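Local coordinates for protein disulfide oxidoreductase (PDB 2REM) that probably oxidises cysteine pairs to disulfide bonds in proteins of the bacterial periplasm, as DsbA enzymes of the thioredoxin family do, at residues E9-I14 with V183-A188; R18-L23 with T61-V66; Q48-R53 with D174-T179; R76-A81 with R89-M94; P157-V160 with M166-G169. All blocks are in the same frame, centred on the assembly; numbering follows the deposited sequence.

From the N terminus, the first strand opens contact 1, which closes only when the chain reaches its C-terminal helix, so that the other four contacts all nest inside its loop. Contact 2 opens next, in the loop after that strand, and closes on strand 58-64. Before it closes, helix 38-52 has opened contact 3, which ends on helix 172-190; contacts 2 and 3 therefore cross. Contacts 4 and 5 follow in series within the loop of contact 3, one pairing helices 71-83 and 87-101, the other the hairpin 158-161/165-167. Contacts 1, 2 and 5 reach the central sheet, contact 3 packs helices against it, and contact 4 belongs to the helical insertion.

Contact 1: E9-I14 with V183-A188; sequences EDYVEI and VSRERA
The phenol OH of Y11 and the guanidinium of R185 meet between backbones that stay far apart: even the nearest CA atoms, those of Y11 and V183, are 12.2 Å from each other, and the two long side chains approach from opposite directions to span the distance. Y11 OH comes to 3.1 Å from R185 NH1, with the phenol ring and the guanidinium group turned nearly perpendicular, their planes 81° apart. The arginine is extended through its first two torsions and then turns about its CG-CD bond (chi3 60°), which swings the guanidinium toward the phenol.

The packing is unequal on the two sides. The tyrosine ring is buried, in contact with P5 and with Y181 and L182 of helix 172-190. The arginine is partly exposed, and there a water takes up the junction: it lies in the plane of the tyrosine ring at its edge, 2.9 Å from Y11 OH, and accepts a weak hydrogen bond from R185 NH2 at 3.2 Å. R185 also makes a cation-pi contact with Y165, so its charged group has an aromatic neighbour besides the phenol.

In the fold, the contact joins edge strand 11-13, which pairs with strand 165-167 of the same sheet, to the C-terminal part of helix 172-190.

Contact 2: R18-L23 with T61-V66; sequences RPFAPL and TLVPAV
F20 lays one face of its ring against V63, and the fit is almost perfectly centred. V63 CG2 stands 3.6 Å from the ring centroid and only 1° off the ring normal, so that every one of the six ring carbons of F20 lies 3.9 Å from V63 CG2. This is a CH-pi contact with a single methyl group seated over the middle of the ring.

Both torsions contribute. F20 CG is anti to the backbone N (chi1 -173°), which carries the ring from its loop toward the strand. In V63, chi1 of 173° sends CG1 anti to N and places CG2 beside N, where it is the branch that meets the ring; CG1 reaches only its margin, 4.2 Å from F20 CE2. T61, two residues earlier on the same side of the strand, uses its methyl as well: CG2 lies opposite the backbone N of T61 and so reaches toward the ring, approaching F20 CD1 obliquely at 4.1 Å. The threonine and phenylalanine side chains cross at about a right angle.

Beyond this pair of segments, E28 fixes the loop by accepting hydrogen bonds from the backbone N of both F20 and A21. Y147 meets the F20 ring edge-to-face and also touches V63.

L62, between the two contacting residues, points the other way and packs on Y78. Strand 58-64, one of the two outermost strands of the sheet, thus has helix 135-151 on its V63 side and helix 71-83 on its L62 side; it runs parallel to strand 27-33 and is reached from it through helix 38-52, a beta-alpha-beta crossover of the thioredoxin fold.

Contact 3: Q48-R53 with D174-T179; sequences QAWGAR and DTLRIT
W50 receives L176 over one face of its indole, and this pairing joins two helices that lie on the same side of the central sheet of the thioredoxin fold: 38-52, which starts at the CxxC pair C37 and C40, and the C-terminal helix 172-190. The backbones are close here, W50 CA and L176 CA being 7.6 Å apart.

The indole is carried into the interface with CG anti to the backbone N (chi1 176°). L176 CD2 then sits above its five-membered ring, 3.9 Å from the centroid and 13° off the normal, a CH-pi contact. The other methyl, L176 CD1, lies nearer the stem of the side chain, 3.6 Å from W50 CB. The two methyls thus sit along the CB-CG bond and the adjoining five-membered ring. Farther along, T179 touches the opposite end of the ring system: T179 CG2 comes obliquely to 3.5 Å from W50 CZ2, one turn of helix after L176.

The polar edge of the indole is occupied as well, since W50 NE1 donates a hydrogen bond to D180 OD1. F43 and L47 of the first helix also touch L176, while V29 of the sheet lies against both W50 and T179, making the contact a buried one.

The same rotamer that turns the methyl of T179 to the tryptophan places its hydroxyl against its own helix. T179 OG1 donates to T175 O at 2.7 Å, tilted 33° from the carbonyl plane, and the backbone T179 N reaches the same T175 O from the opposite face.

Contact 4: R76-A81 with R89-M94; sequences RAYLAA and RSHTAM
Y78 and H91 mark the nearest approach of two helices that run in roughly opposite directions, their CA atoms 8.1 Å apart. Segment 76-81 is regular, with A81 N bonded to A77 O at 2.9 Å. Segment 89-94 is less even: the helix is kinked where the backbone N atoms of T92 and A93 lack bonds to the preceding turn, and regular bonding is found again at M94 N, 2.7 Å from S90 O.

Both aromatic side chains leave their helices with CG anti to the backbone N, Y78 at 174° and H91 at -160°. Neither CB points straight across, yet the ends of the side chains come nearer and the rings meet obliquely. Their centroids are 5.8 Å apart and their planes 70° from each other, an oblique aromatic pair.

These helices, 71-83 and 87-101, open the helical domain that DsbA proteins carry inserted in the thioredoxin fold, and the aromatic pair sits at its junction with the sheet. F33 meets both rings edge-to-face, and L62 touches both side chains. The H91 side chain also lies near the CxxC residues C37 and C40 without touching them.

Beside the rings the alanines face the other helix: A81 CB is 4.6 Å from S90 OG, and A77 CB is 4.8 Å from M94 CE. S90 OG is hydrogen-bonded to V86 O, just before the helix begins.

Contact 5: P157-V160 with M166-G169; sequences PTIV and MVTG
I159 and V167 are joined by the one direct backbone hydrogen bond of this contact, within the beta hairpin 158-161/165-167 of the thioredoxin-fold sheet. V167 N donates to I159 O at 2.8 Å, running nearly along the C=O axis. The same carbonyl receives a CA-H...O contact from M166 CA at 3.4 Å, so I159 O faces two neighbouring residues. Next to it, V160 and M166 form an antiparallel non-hydrogen-bonded pair with CA atoms 4.4 Å apart. In the other direction the strands part, and a water stands between I159 N, from which it accepts at 2.8 Å, and V167 O, to which it donates.

The side chains divide between the faces of the sheet. I159 and V167 run alongside each other, with I159 CB 3.9 Å from V167 CG2; T179 of helix 172-190 touches both. On the face of V160 and M166, T158 crosses the methionine obliquely. T158 CG2 presses on M166 CG at 3.4 Å, a close approach for two carbons, and M166 SD follows at 3.7 Å. V151 of helix 135-151 covers V160 and M166.

Farther out, the peptide bond before P157 is cis, the cis-proline characteristic of thioredoxin-fold oxidoreductases, and P157 touches H39 and C40 of the CxxC motif. Just after it, chi1 of -69° in T158 directs CG2 to the methionine, while T158 OG1 is hydrogen-bonded to G155 O.

Contact 1: E9-I14 with V183-A188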
# COMPACT_ATOMS: atom_id res chain seq x y z
N GLU A 9 -19.85 -3.98 9.15
CA GLU A 9 -20.45 -3.33 7.96
C GLU A 9 -19.43 -2.47 7.29
O GLU A 9 -19.19 -2.58 6.09
CB GLU A 9 -21.66 -2.43 8.31
CG GLU A 9 -22.74 -3.02 9.15
CD GLU A 9 -23.88 -2.03 9.35
OE1 GLU A 9 -23.72 -0.85 8.93
OE2 GLU A 9 -24.93 -2.43 9.92
N ASP A 10 -18.79 -1.60 8.07
CA ASP A 10 -17.89 -0.59 7.54
C ASP A 10 -16.43 -0.91 7.78
O ASP A 10 -15.56 -0.38 7.11
CB ASP A 10 -18.26 0.76 8.15
CG ASP A 10 -19.71 1.11 7.90
OD1 ASP A 10 -20.06 1.29 6.72
OD2 ASP A 10 -20.50 1.15 8.86
N TYR A 11 -16.16 -1.77 8.75
CA TYR A 11 -14.80 -2.20 9.00
C TYR A 11 -14.91 -3.51 9.77
O TYR A 11 -15.96 -3.82 10.32
CB TYR A 11 -13.99 -1.15 9.80
CG TYR A 11 -14.52 -0.94 11.21
CD1 TYR A 11 -14.05 -1.71 12.29
CD2 TYR A 11 -15.51 0.02 11.47
CE1 TYR A 11 -14.56 -1.53 13.59
CE2 TYR A 11 -16.02 0.20 12.76
CZ TYR A 11 -15.53 -0.58 13.81
OH TYR A 11 -16.03 -0.41 15.08
N VAL A 12 -13.82 -4.28 9.81
CA VAL A 12 -13.77 -5.45 10.66
C VAL A 12 -12.52 -5.35 11.52
O VAL A 12 -11.58 -4.61 11.21
CB VAL A 12 -13.80 -6.78 9.85
CG1 VAL A 12 -15.18 -7.00 9.17
CG2 VAL A 12 -12.69 -6.77 8.80
N GLU A 13 -12.51 -6.10 12.61
CA GLU A 13 -11.40 -6.09 13.50
C GLU A 13 -10.55 -7.30 13.20
O GLU A 13 -11.06 -8.42 13.11
CB GLU A 13 -11.84 -6.10 14.98
CG GLU A 13 -10.62 -5.79 15.89
CD GLU A 13 -10.95 -5.64 17.36
OE1 GLU A 13 -9.97 -5.66 18.16
OE2 GLU A 13 -12.15 -5.50 17.70
N ILE A 14 -9.26 -7.04 13.07
CA ILE A 14 -8.27 -8.08 12.83
C ILE A 14 -7.86 -8.70 14.17
O ILE A 14 -7.31 -8.01 15.02
CB ILE A 14 -7.05 -7.46 12.11
CG1 ILE A 14 -7.49 -6.88 10.77
CG2 ILE A 14 -5.89 -8.46 12.00
CD1 ILE A 14 -6.63 -5.71 10.28
N VAL A 183 -9.42 6.53 12.63
CA VAL A 183 -8.25 7.31 13.05
C VAL A 183 -8.61 8.23 14.23
O VAL A 183 -7.89 8.29 15.21
CB VAL A 183 -7.65 8.14 11.90
CG1 VAL A 183 -6.71 9.21 12.47
CG2 VAL A 183 -6.91 7.23 10.89
N SER A 184 -9.74 8.92 14.14
CA SER A 184 -10.17 9.77 15.25
C SER A 184 -10.43 8.99 16.52
O SER A 184 -10.16 9.46 17.64
CB SER A 184 -11.41 10.55 14.86
OG SER A 184 -11.05 11.48 13.86
N ARG A 185 -10.99 7.80 16.34
CA ARG A 185 -11.31 6.95 17.47
C ARG A 185 -10.03 6.45 18.16
O ARG A 185 -9.97 6.43 19.38
CB ARG A 185 -12.20 5.78 17.05
CG ARG A 185 -12.80 5.05 18.24
CD ARG A 185 -13.67 3.92 17.83
NE ARG A 185 -12.97 2.92 17.04
CZ ARG A 185 -13.50 1.74 16.73
NH1 ARG A 185 -14.72 1.45 17.18
NH2 ARG A 185 -12.83 0.86 16.00
N GLU A 186 -9.03 6.07 17.38
CA GLU A 186 -7.70 5.74 17.92
C GLU A 186 -7.09 6.92 18.64
O GLU A 186 -6.52 6.77 19.74
CB GLU A 186 -6.75 5.29 16.81
CG GLU A 186 -7.16 3.97 16.18
CD GLU A 186 -7.35 2.88 17.24
OE1 GLU A 186 -8.51 2.56 17.58
OE2 GLU A 186 -6.34 2.36 17.74
N ARG A 187 -7.23 8.10 18.04
CA ARG A 187 -6.69 9.30 18.64
C ARG A 187 -7.37 9.57 20.00
O ARG A 187 -6.70 9.84 21.01
CB ARG A 187 -6.88 10.46 17.68
CG ARG A 187 -6.22 11.74 18.14
CD ARG A 187 -6.33 12.80 17.08
NE ARG A 187 -5.48 12.51 15.92
CZ ARG A 187 -5.92 12.41 14.67
NH1 ARG A 187 -7.22 12.56 14.41
NH2 ARG A 187 -5.07 12.18 13.69
N ALA A 188 -8.69 9.44 20.04
CA ALA A 188 -9.43 9.65 21.28
C ALA A 188 -9.05 8.62 22.32
O ALA A 188 -8.87 8.94 23.50
CB ALA A 188 -10.91 9.61 21.00
O HOH W 1 -14.36 -1.78 17.04

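Contact 2: R18-L23 with T61-V66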
# COMPACT_ATOMS: atom_id res chain seq x y z
N ARG A 18 -1.62 -6.51 14.62
CA ARG A 18 -0.42 -5.78 14.96
C ARG A 18 -0.16 -4.84 13.82
O ARG A 18 -0.34 -5.22 12.65
CB ARG A 18 0.77 -6.72 15.16
CG ARG A 18 0.70 -7.50 16.47
CD ARG A 18 1.75 -8.62 16.53
NE ARG A 18 3.02 -8.20 17.13
CZ ARG A 18 4.05 -7.69 16.45
NH1 ARG A 18 3.98 -7.52 15.13
NH2 ARG A 18 5.17 -7.37 17.09
N PRO A 19 0.26 -3.60 14.15
CA PRO A 19 0.50 -2.65 13.07
C PRO A 19 1.65 -3.15 12.23
O PRO A 19 2.46 -3.99 12.69
CB PRO A 19 0.93 -1.38 13.80
CG PRO A 19 1.43 -1.87 15.15
CD PRO A 19 0.52 -3.01 15.47
N PHE A 20 1.71 -2.66 11.00
CA PHE A 20 2.80 -2.99 10.10
C PHE A 20 4.20 -2.68 10.68
O PHE A 20 5.17 -3.44 10.50
CB PHE A 20 2.61 -2.26 8.80
CG PHE A 20 3.59 -2.69 7.75
CD1 PHE A 20 4.53 -1.79 7.28
CD2 PHE A 20 3.57 -3.99 7.26
CE1 PHE A 20 5.43 -2.17 6.31
CE2 PHE A 20 4.47 -4.38 6.29
CZ PHE A 20 5.41 -3.47 5.83
N ALA A 21 4.29 -1.55 11.37
CA ALA A 21 5.48 -1.17 12.13
C ALA A 21 5.04 -0.68 13.52
O ALA A 21 3.90 -0.24 13.66
CB ALA A 21 6.20 -0.09 11.40
N PRO A 22 5.93 -0.77 14.55
CA PRO A 22 5.52 -0.25 15.86
C PRO A 22 4.94 1.18 15.76
O PRO A 22 5.42 1.99 14.97
CB PRO A 22 6.81 -0.26 16.67
CG PRO A 22 7.60 -1.40 16.07
CD PRO A 22 7.30 -1.32 14.58
N LEU A 23 3.89 1.44 16.53
CA LEU A 23 3.18 2.72 16.43
C LEU A 23 4.03 3.90 16.90
O LEU A 23 4.09 4.93 16.23
CB LEU A 23 1.85 2.67 17.16
CG LEU A 23 0.88 1.68 16.53
CD1 LEU A 23 -0.43 1.65 17.28
CD2 LEU A 23 0.67 2.00 15.07
N THR A 61 1.17 4.57 5.34
CA THR A 61 2.15 3.65 4.81
C THR A 61 1.51 2.84 3.70
O THR A 61 0.39 2.36 3.85
CB THR A 61 2.67 2.72 5.91
OG1 THR A 61 3.29 3.53 6.90
CG2 THR A 61 3.68 1.71 5.35
N LEU A 62 2.21 2.73 2.59
CA LEU A 62 1.79 1.81 1.53
C LEU A 62 2.39 0.46 1.77
O LEU A 62 3.59 0.34 2.08
CB LEU A 62 2.26 2.33 0.15
CG LEU A 62 1.72 3.69 -0.26
CD1 LEU A 62 2.22 4.00 -1.64
CD2 LEU A 62 0.19 3.75 -0.21
N VAL A 63 1.57 -0.57 1.62
CA VAL A 63 2.04 -1.93 1.70
C VAL A 63 1.54 -2.64 0.44
O VAL A 63 0.33 -2.76 0.20
CB VAL A 63 1.57 -2.68 3.00
CG1 VAL A 63 1.96 -4.19 2.98
CG2 VAL A 63 2.14 -2.00 4.24
N PRO A 64 2.49 -3.13 -0.37
CA PRO A 64 2.04 -3.76 -1.59
C PRO A 64 1.40 -5.11 -1.26
O PRO A 64 1.82 -5.79 -0.30
CB PRO A 64 3.32 -3.90 -2.41
CG PRO A 64 4.41 -3.99 -1.43
CD PRO A 64 3.96 -3.18 -0.21
N ALA A 65 0.36 -5.45 -2.02
CA ALA A 65 -0.31 -6.72 -1.94
C ALA A 65 0.53 -7.83 -2.56
O ALA A 65 0.80 -7.85 -3.79
CB ALA A 65 -1.71 -6.64 -2.62
N VAL A 66 0.92 -8.76 -1.70
CA VAL A 66 1.64 -9.95 -2.11
C VAL A 66 0.62 -11.05 -2.16
O VAL A 66 0.44 -11.81 -1.18
CB VAL A 66 2.82 -10.26 -1.17
CG1 VAL A 66 3.51 -11.54 -1.61
CG2 VAL A 66 3.82 -9.09 -1.19

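Contact 3: Q48-R53 with D174-T179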
# COMPACT_ATOMS: atom_id res chain seq x y z
N GLN A 48 -3.77 9.89 -1.78
CA GLN A 48 -2.60 10.71 -1.51
C GLN A 48 -3.00 12.05 -0.96
O GLN A 48 -2.37 12.55 -0.04
CB GLN A 48 -1.68 10.82 -2.74
CG GLN A 48 -1.07 9.47 -3.21
CD GLN A 48 -0.06 8.80 -2.24
OE1 GLN A 48 0.09 7.57 -2.28
NE2 GLN A 48 0.62 9.58 -1.42
N ALA A 49 -4.08 12.62 -1.50
CA ALA A 49 -4.57 13.89 -1.00
C ALA A 49 -4.97 13.77 0.47
O ALA A 49 -4.64 14.64 1.29
CB ALA A 49 -5.75 14.38 -1.84
N TRP A 50 -5.70 12.69 0.76
CA TRP A 50 -6.10 12.37 2.12
C TRP A 50 -4.86 12.25 3.02
O TRP A 50 -4.80 12.83 4.09
CB TRP A 50 -6.92 11.08 2.13
CG TRP A 50 -7.29 10.61 3.51
CD1 TRP A 50 -8.45 10.88 4.18
CD2 TRP A 50 -6.50 9.81 4.37
NE1 TRP A 50 -8.42 10.27 5.42
CE2 TRP A 50 -7.23 9.61 5.55
CE3 TRP A 50 -5.23 9.23 4.25
CZ2 TRP A 50 -6.73 8.87 6.62
CZ3 TRP A 50 -4.73 8.49 5.30
CH2 TRP A 50 -5.49 8.33 6.48
N GLY A 51 -3.85 11.53 2.55
CA GLY A 51 -2.60 11.37 3.30
C GLY A 51 -1.98 12.70 3.67
O GLY A 51 -1.53 12.90 4.81
N ALA A 52 -1.99 13.64 2.73
CA ALA A 52 -1.38 14.96 2.92
C ALA A 52 -2.18 15.82 3.88
O ALA A 52 -1.64 16.75 4.46
CB ALA A 52 -1.22 15.66 1.59
N ARG A 53 -3.46 15.53 4.01
CA ARG A 53 -4.35 16.25 4.91
C ARG A 53 -4.24 15.80 6.39
O ARG A 53 -4.85 16.43 7.26
CB ARG A 53 -5.80 16.03 4.47
CG ARG A 53 -6.27 16.93 3.33
CD ARG A 53 -7.80 17.01 3.27
NE ARG A 53 -8.50 15.72 3.35
CZ ARG A 53 -8.70 14.89 2.32
NH1 ARG A 53 -8.22 15.17 1.12
NH2 ARG A 53 -9.37 13.77 2.51
N ASP A 174 -16.30 6.72 0.98
CA ASP A 174 -16.76 5.99 2.16
C ASP A 174 -15.55 5.38 2.86
O ASP A 174 -15.42 5.40 4.09
CB ASP A 174 -17.75 4.91 1.72
CG ASP A 174 -18.38 4.17 2.88
OD1 ASP A 174 -18.49 2.91 2.77
OD2 ASP A 174 -18.77 4.82 3.90
N THR A 175 -14.66 4.80 2.07
CA THR A 175 -13.46 4.21 2.63
C THR A 175 -12.67 5.21 3.46
O THR A 175 -12.23 4.89 4.58
CB THR A 175 -12.59 3.60 1.52
OG1 THR A 175 -13.28 2.46 1.04
CG2 THR A 175 -11.25 3.14 2.06
N LEU A 176 -12.53 6.43 2.93
CA LEU A 176 -11.77 7.49 3.61
C LEU A 176 -12.52 8.03 4.82
O LEU A 176 -11.89 8.34 5.84
CB LEU A 176 -11.38 8.59 2.63
CG LEU A 176 -10.28 8.16 1.63
CD1 LEU A 176 -9.82 9.34 0.76
CD2 LEU A 176 -9.07 7.51 2.31
N ARG A 177 -13.84 8.12 4.72
CA ARG A 177 -14.68 8.56 5.83
C ARG A 177 -14.59 7.56 6.97
O ARG A 177 -14.52 7.94 8.13
CB ARG A 177 -16.14 8.70 5.40
CG ARG A 177 -16.44 9.93 4.53
CD ARG A 177 -17.95 10.02 4.28
NE ARG A 177 -18.25 10.14 2.85
CZ ARG A 177 -18.85 9.19 2.12
NH1 ARG A 177 -19.25 8.06 2.70
NH2 ARG A 177 -19.08 9.38 0.83
N ILE A 178 -14.59 6.27 6.65
CA ILE A 178 -14.53 5.24 7.70
C ILE A 178 -13.14 5.29 8.32
O ILE A 178 -12.99 5.13 9.54
CB ILE A 178 -14.82 3.82 7.12
CG1 ILE A 178 -16.26 3.72 6.60
CG2 ILE A 178 -14.49 2.70 8.14
CD1 ILE A 178 -16.39 2.59 5.56
N THR A 179 -12.14 5.50 7.48
CA THR A 179 -10.76 5.61 7.95
C THR A 179 -10.66 6.79 8.92
O THR A 179 -10.07 6.66 10.00
CB THR A 179 -9.78 5.80 6.79
OG1 THR A 179 -9.91 4.71 5.89
CG2 THR A 179 -8.34 5.86 7.30

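Contact 4: R76-A81 with R89-M94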
# COMPACT_ATOMS: atom_id res chain seq x y z
N ARG A 76 7.18 -6.48 -5.53
CA ARG A 76 8.62 -6.39 -5.46
C ARG A 76 9.13 -5.11 -6.15
O ARG A 76 10.07 -4.48 -5.66
CB ARG A 76 9.23 -7.68 -6.04
CG ARG A 76 10.54 -8.05 -5.45
CD ARG A 76 10.98 -9.42 -5.98
NE ARG A 76 10.26 -10.53 -5.37
CZ ARG A 76 10.52 -11.08 -4.19
NH1 ARG A 76 9.77 -12.11 -3.79
NH2 ARG A 76 11.52 -10.62 -3.40
N ALA A 77 8.50 -4.73 -7.27
CA ALA A 77 8.79 -3.48 -7.95
C ALA A 77 8.62 -2.31 -6.98
O ALA A 77 9.50 -1.49 -6.85
CB ALA A 77 7.87 -3.28 -9.14
N TYR A 78 7.46 -2.23 -6.34
CA TYR A 78 7.23 -1.16 -5.38
C TYR A 78 8.32 -1.11 -4.32
O TYR A 78 8.87 -0.06 -4.03
CB TYR A 78 5.87 -1.31 -4.69
CG TYR A 78 5.75 -0.27 -3.61
CD1 TYR A 78 5.49 1.07 -3.94
CD2 TYR A 78 5.94 -0.61 -2.25
CE1 TYR A 78 5.43 2.06 -2.94
CE2 TYR A 78 5.87 0.36 -1.25
CZ TYR A 78 5.62 1.68 -1.61
OH TYR A 78 5.54 2.63 -0.63
N LEU A 79 8.60 -2.26 -3.71
CA LEU A 79 9.58 -2.31 -2.64
C LEU A 79 10.97 -1.91 -3.11
O LEU A 79 11.64 -1.18 -2.43
CB LEU A 79 9.61 -3.70 -1.97
CG LEU A 79 8.24 -4.03 -1.33
CD1 LEU A 79 8.20 -5.49 -0.99
CD2 LEU A 79 7.96 -3.19 -0.09
N ALA A 80 11.40 -2.42 -4.26
CA ALA A 80 12.69 -2.03 -4.83
C ALA A 80 12.71 -0.51 -5.06
O ALA A 80 13.66 0.17 -4.71
CB ALA A 80 12.97 -2.78 -6.13
N ALA A 81 11.63 0.02 -5.64
CA ALA A 81 11.52 1.47 -5.88
C ALA A 81 11.65 2.22 -4.57
O ALA A 81 12.32 3.25 -4.50
CB ALA A 81 10.19 1.79 -6.51
N ARG A 89 7.98 9.19 -6.27
CA ARG A 89 7.99 9.97 -7.50
C ARG A 89 7.47 9.17 -8.71
O ARG A 89 7.09 9.75 -9.71
CB ARG A 89 9.40 10.47 -7.82
CG ARG A 89 10.35 9.31 -7.94
CD ARG A 89 11.72 9.68 -8.43
NE ARG A 89 12.28 10.84 -7.77
CZ ARG A 89 13.55 11.20 -7.87
NH1 ARG A 89 14.40 10.48 -8.60
NH2 ARG A 89 13.98 12.30 -7.26
N SER A 90 7.47 7.85 -8.63
CA SER A 90 7.10 7.04 -9.79
C SER A 90 5.74 6.36 -9.62
O SER A 90 5.28 5.65 -10.52
CB SER A 90 8.19 6.01 -10.08
OG SER A 90 8.26 5.07 -9.02
N HIS A 91 5.09 6.56 -8.47
CA HIS A 91 3.95 5.72 -8.07
C HIS A 91 2.77 5.85 -9.03
O HIS A 91 2.25 4.85 -9.56
CB HIS A 91 3.52 6.11 -6.65
CG HIS A 91 2.72 5.05 -5.96
ND1 HIS A 91 1.45 5.28 -5.47
CD2 HIS A 91 3.02 3.77 -5.66
CE1 HIS A 91 1.01 4.17 -4.90
NE2 HIS A 91 1.94 3.24 -5.01
N THR A 92 2.34 7.09 -9.25
CA THR A 92 1.29 7.44 -10.21
C THR A 92 1.69 7.00 -11.61
O THR A 92 0.89 6.40 -12.33
CB THR A 92 1.03 8.94 -10.21
OG1 THR A 92 0.59 9.32 -8.89
CG2 THR A 92 -0.03 9.32 -11.25
N ALA A 93 2.93 7.28 -11.98
CA ALA A 93 3.43 6.89 -13.29
C ALA A 93 3.39 5.37 -13.50
O ALA A 93 3.08 4.89 -14.61
CB ALA A 93 4.85 7.42 -13.48
N MET A 94 3.69 4.61 -12.46
CA MET A 94 3.60 3.15 -12.59
C MET A 94 2.15 2.73 -12.84
O MET A 94 1.89 1.95 -13.73
CB MET A 94 4.21 2.41 -11.39
CG MET A 94 4.02 0.89 -11.50
SD MET A 94 4.82 0.18 -12.96
CE MET A 94 6.46 0.03 -12.30

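Contact 5: P157-V160 with M166-G169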
# COMPACT_ATOMS: atom_id res chain seq x y z
N PRO A 157 -8.06 -1.54 -3.19
CA PRO A 157 -7.27 -1.14 -2.04
C PRO A 157 -7.92 -1.55 -0.72
O PRO A 157 -9.14 -1.60 -0.62
CB PRO A 157 -7.27 0.39 -2.13
CG PRO A 157 -8.55 0.71 -2.84
CD PRO A 157 -8.64 -0.37 -3.89
N THR A 158 -7.10 -1.80 0.27
CA THR A 158 -7.60 -2.08 1.61
C THR A 158 -6.87 -1.19 2.59
O THR A 158 -5.63 -1.18 2.64
CB THR A 158 -7.41 -3.56 1.97
OG1 THR A 158 -8.29 -4.34 1.17
CG2 THR A 158 -7.75 -3.81 3.44
N ILE A 159 -7.65 -0.45 3.35
CA ILE A 159 -7.11 0.41 4.39
C ILE A 159 -7.17 -0.33 5.74
O ILE A 159 -8.20 -0.94 6.08
CB ILE A 159 -7.89 1.74 4.49
CG1 ILE A 159 -7.83 2.50 3.16
CG2 ILE A 159 -7.36 2.56 5.70
CD1 ILE A 159 -6.41 2.90 2.72
N VAL A 160 -6.04 -0.28 6.46
CA VAL A 160 -5.92 -0.91 7.77
C VAL A 160 -5.40 0.13 8.76
O VAL A 160 -4.34 0.74 8.55
CB VAL A 160 -4.96 -2.11 7.76
CG1 VAL A 160 -4.99 -2.86 9.12
CG2 VAL A 160 -5.24 -3.08 6.60
N MET A 166 -9.75 -3.07 9.69
CA MET A 166 -9.66 -3.12 8.26
C MET A 166 -10.95 -2.56 7.71
O MET A 166 -12.05 -3.09 7.96
CB MET A 166 -9.41 -4.55 7.79
CG MET A 166 -9.41 -4.71 6.28
SD MET A 166 -8.93 -6.39 5.79
CE MET A 166 -10.11 -7.46 6.60
N VAL A 167 -10.81 -1.48 6.95
CA VAL A 167 -11.96 -0.79 6.38
C VAL A 167 -12.60 -1.67 5.32
O VAL A 167 -11.90 -2.33 4.54
CB VAL A 167 -11.55 0.58 5.79
CG1 VAL A 167 -12.74 1.29 5.16
CG2 VAL A 167 -10.94 1.47 6.89
N THR A 168 -13.93 -1.69 5.29
CA THR A 168 -14.66 -2.40 4.26
C THR A 168 -15.68 -1.40 3.72
O THR A 168 -16.88 -1.48 3.99
CB THR A 168 -15.34 -3.65 4.85
OG1 THR A 168 -16.26 -3.25 5.86
CG2 THR A 168 -14.29 -4.59 5.47
N GLY A 169 -15.16 -0.43 2.98
CA GLY A 169 -15.97 0.65 2.44
C GLY A 169 -16.61 0.30 1.10
O GLY A 169 -16.15 -0.60 0.39
O HOH W 2 -10.38 -1.02 2.98